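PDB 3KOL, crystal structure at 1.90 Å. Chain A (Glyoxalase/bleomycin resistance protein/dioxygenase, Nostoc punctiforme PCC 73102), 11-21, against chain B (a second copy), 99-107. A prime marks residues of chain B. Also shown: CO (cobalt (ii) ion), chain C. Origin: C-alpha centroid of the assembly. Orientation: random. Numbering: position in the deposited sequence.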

# COMPACT_ATOMS: atom_id res chain seq x y z
N VAL A 11 1.59 -5.69 23.29
CA VAL A 11 1.08 -5.41 21.95
C VAL A 11 0.98 -3.91 21.79
O VAL A 11 0.95 -3.18 22.78
CB VAL A 11 -0.32 -6.03 21.72
CG1 VAL A 11 -0.26 -7.54 21.87
CG2 VAL A 11 -1.34 -5.43 22.69
N LEU A 12 0.93 -3.44 20.55
CA LEU A 12 0.81 -2.01 20.33
C LEU A 12 -0.63 -1.59 20.58
O LEU A 12 -1.57 -2.37 20.36
CB LEU A 12 1.24 -1.63 18.91
CG LEU A 12 2.74 -1.72 18.61
CD1 LEU A 12 3.00 -1.28 17.18
CD2 LEU A 12 3.51 -0.83 19.57
N ALA A 13 -0.81 -0.37 21.05
CA ALA A 13 -2.13 0.16 21.33
C ALA A 13 -2.65 0.86 20.08
O ALA A 13 -1.87 1.27 19.22
CB ALA A 13 -2.06 1.14 22.48
N PRO A 14 -3.98 0.98 19.95
CA PRO A 14 -4.51 1.66 18.76
C PRO A 14 -3.99 3.09 18.75
O PRO A 14 -4.06 3.79 19.77
CB PRO A 14 -6.02 1.57 18.96
CG PRO A 14 -6.16 1.54 20.46
CD PRO A 14 -5.06 0.60 20.86
N GLY A 15 -3.47 3.53 17.61
CA GLY A 15 -2.94 4.88 17.53
C GLY A 15 -1.43 4.91 17.47
O GLY A 15 -0.86 5.88 16.96
N ASN A 16 -0.77 3.89 18.00
CA ASN A 16 0.70 3.85 17.97
C ASN A 16 1.18 3.92 16.53
O ASN A 16 2.06 4.72 16.20
CB ASN A 16 1.23 2.60 18.66
CG ASN A 16 1.03 2.64 20.17
OD1 ASN A 16 0.59 3.65 20.73
ND2 ASN A 16 1.36 1.55 20.84
N LEU A 17 0.63 3.07 15.67
CA LEU A 17 0.98 3.13 14.25
C LEU A 17 0.04 4.25 13.80
O LEU A 17 -1.14 4.02 13.52
CB LEU A 17 0.66 1.80 13.56
CG LEU A 17 1.51 0.62 14.06
CD1 LEU A 17 1.35 -0.55 13.10
CD2 LEU A 17 2.99 1.02 14.14
N ARG A 18 0.58 5.46 13.77
CA ARG A 18 -0.16 6.68 13.45
C ARG A 18 -0.62 6.91 12.01
O ARG A 18 -1.61 7.61 11.78
CB ARG A 18 0.65 7.90 13.90
CG ARG A 18 2.08 7.85 13.43
CD ARG A 18 2.83 9.16 13.62
NE ARG A 18 2.87 9.61 15.00
CZ ARG A 18 3.82 10.41 15.49
NH1 ARG A 18 4.80 10.83 14.70
NH2 ARG A 18 3.78 10.80 16.75
N LYS A 19 0.10 6.34 11.05
CA LYS A 19 -0.27 6.52 9.65
C LYS A 19 0.53 5.59 8.76
O LYS A 19 1.46 4.92 9.22
CB LYS A 19 -0.00 7.96 9.22
CG LYS A 19 1.48 8.32 9.18
CD LYS A 19 1.71 9.77 8.81
CE LYS A 19 3.20 10.05 8.61
NZ LYS A 19 3.48 11.46 8.25
N VAL A 20 0.14 5.53 7.49
CA VAL A 20 0.87 4.75 6.51
C VAL A 20 1.87 5.77 6.00
O VAL A 20 1.48 6.80 5.44
CB VAL A 20 -0.04 4.31 5.33
CG1 VAL A 20 0.83 3.82 4.17
CG2 VAL A 20 -0.99 3.20 5.79
N HIS A 21 3.15 5.51 6.23
CA HIS A 21 4.19 6.44 5.82
C HIS A 21 4.49 6.31 4.33
O HIS A 21 4.63 7.31 3.63
CB HIS A 21 5.45 6.19 6.65
CG HIS A 21 6.54 7.19 6.41
ND1 HIS A 21 7.41 7.10 5.34
CD2 HIS A 21 6.89 8.32 7.07
CE1 HIS A 21 8.24 8.12 5.36
NE2 HIS A 21 7.95 8.88 6.40
N HIS B 99 6.86 -3.44 -0.04
CA HIS B 99 6.53 -3.38 1.38
C HIS B 99 5.60 -2.23 1.71
O HIS B 99 5.39 -1.32 0.91
CB HIS B 99 7.79 -3.32 2.27
CG HIS B 99 8.61 -2.07 2.13
ND1 HIS B 99 9.58 -1.92 1.17
CD2 HIS B 99 8.65 -0.94 2.88
CE1 HIS B 99 10.19 -0.76 1.34
NE2 HIS B 99 9.64 -0.15 2.37
N LEU B 100 5.01 -2.30 2.89
CA LEU B 100 4.09 -1.29 3.38
C LEU B 100 4.69 -0.80 4.69
O LEU B 100 4.99 -1.60 5.58
CB LEU B 100 2.70 -1.91 3.64
CG LEU B 100 1.70 -1.02 4.38
CD1 LEU B 100 1.41 0.24 3.57
CD2 LEU B 100 0.42 -1.81 4.62
N ALA B 101 4.88 0.51 4.82
CA ALA B 101 5.49 1.06 6.02
C ALA B 101 4.56 1.96 6.82
O ALA B 101 3.88 2.82 6.28
CB ALA B 101 6.77 1.81 5.65
N PHE B 102 4.57 1.73 8.13
CA PHE B 102 3.77 2.49 9.09
C PHE B 102 4.69 3.40 9.89
O PHE B 102 5.81 3.02 10.23
CB PHE B 102 3.06 1.54 10.06
CG PHE B 102 1.99 0.71 9.42
CD1 PHE B 102 0.72 1.22 9.22
CD2 PHE B 102 2.26 -0.59 9.01
CE1 PHE B 102 -0.28 0.45 8.64
CE2 PHE B 102 1.27 -1.37 8.42
CZ PHE B 102 -0.00 -0.85 8.23
N ASP B 103 4.20 4.59 10.20
CA ASP B 103 4.96 5.56 10.97
C ASP B 103 4.55 5.41 12.43
O ASP B 103 3.39 5.12 12.72
CB ASP B 103 4.64 6.98 10.49
CG ASP B 103 5.45 8.04 11.21
OD1 ASP B 103 6.69 7.96 11.18
OD2 ASP B 103 4.84 8.95 11.80
N ILE B 104 5.50 5.60 13.34
CA ILE B 104 5.22 5.51 14.77
C ILE B 104 6.02 6.60 15.49
O ILE B 104 7.09 6.99 15.03
CB ILE B 104 5.61 4.11 15.33
CG1 ILE B 104 5.17 3.98 16.78
CG2 ILE B 104 7.11 3.88 15.20
CD1 ILE B 104 5.33 2.57 17.34
N ASP B 105 5.46 7.11 16.59
CA ASP B 105 6.12 8.15 17.38
C ASP B 105 7.53 7.65 17.70
O ASP B 105 7.70 6.50 18.10
CB ASP B 105 5.35 8.38 18.68
CG ASP B 105 5.91 9.52 19.52
OD1 ASP B 105 7.15 9.64 19.65
OD2 ASP B 105 5.11 10.31 20.07
N PRO B 106 8.55 8.49 17.52
CA PRO B 106 9.92 8.07 17.81
C PRO B 106 10.07 7.48 19.21
O PRO B 106 10.88 6.58 19.42
CB PRO B 106 10.72 9.35 17.64
CG PRO B 106 9.96 10.08 16.58
CD PRO B 106 8.53 9.88 17.01
N GLN B 107 9.28 7.97 20.15
CA GLN B 107 9.35 7.50 21.53
C GLN B 107 8.70 6.14 21.76
O GLN B 107 8.78 5.58 22.86
CB GLN B 107 8.75 8.53 22.48
CG GLN B 107 9.48 9.87 22.43
CD GLN B 107 10.98 9.71 22.64
OE1 GLN B 107 11.78 10.40 22.01
NE2 GLN B 107 11.37 8.81 23.54
CO CO C . 10.57 1.51 3.28
O HOH W 1 2.88 6.87 17.35
O HOH W 2 11.91 2.96 4.30
O HOH W 3 12.39 0.59 3.19
O HOH W 4 11.47 2.34 1.44

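The two stretches meet as antiparallel strands, their N-to-C directions 146° apart and their axes 4.2 Å apart at closest approach, and together they bury 667 Å². Asp103′, Arg18 and Phe102′ cover the most surface, with 115, 78 and 69 Å².

Asp103′ contributes first through its backbone. Asp103′ N donates to Lys19 O at 2.9 Å with an N-H...O angle of 168°, the straightest bond of the interface. Asp103′ O accepts a weak bond from Arg18 N (3.0 Å, 131°) and also lies 3.5 Å from Leu17 CA, a CA-H...O contact. The ladder continues where His21 N donates to Ala101′ O at 2.8 Å and 140°. Val20 and Phe102′ form an antiparallel non-hydrogen-bonded pair with CA atoms 4.5 Å apart; there Lys19 O receives a further CA-H...O contact from Phe102′ CA at 3.4 Å.

The Asp103′ side chain (chi1 t) leaves on the same face of the sheet as Lys19, whose CG approaches Asp103′ CB to 3.7 Å. An acid suits this place because Arg18 supplies a counter-charge: Arg18 NH1 and Asp103′ OD2 form a salt bridge at 3.5 Å, with a weak hydrogen bond at 157°. The position of OD2 is less certain than the rest, since the model sets it too close to a neighbour. Asp103′ OD1 is satisfied elsewhere in the structure.

Arg18 has its CA-to-CB bond sideways to the partner, yet its p, t, p chain brings the guanidinium close. One face of that group is covered by Asp105′ CA and Ile104′ C, while Asp103′ OD2 lies at its edge. A long second salt bridge, Arg18 NH2 to Asp105′ OD2 at 3.6 Å, lets one cation serve two acids. Beside this group, water 1 joins the backbones, donating to Asn16 O at 2.6 Å and accepting from Asp105′ N at 2.7 Å.

Phe102′ turns to the other face, shared with Leu17, Val20 and Ile104′, where all four side chains are apolar and buried. Leu17 CD1 sits over one face of the aromatic ring, 3.9 Å from Phe102′ CG, and Val20 CG2 comes within 4.0 Å of Phe102′ CE1. Leu17 CD2 reaches Ile104′ CB at 4.2 Å, and Val20 CG1 meets Leu100′ CD1 at 3.7 Å. Branched aliphatic chains suit this face: their methyls pack against the ring and each other without leaving a polar group unpaired.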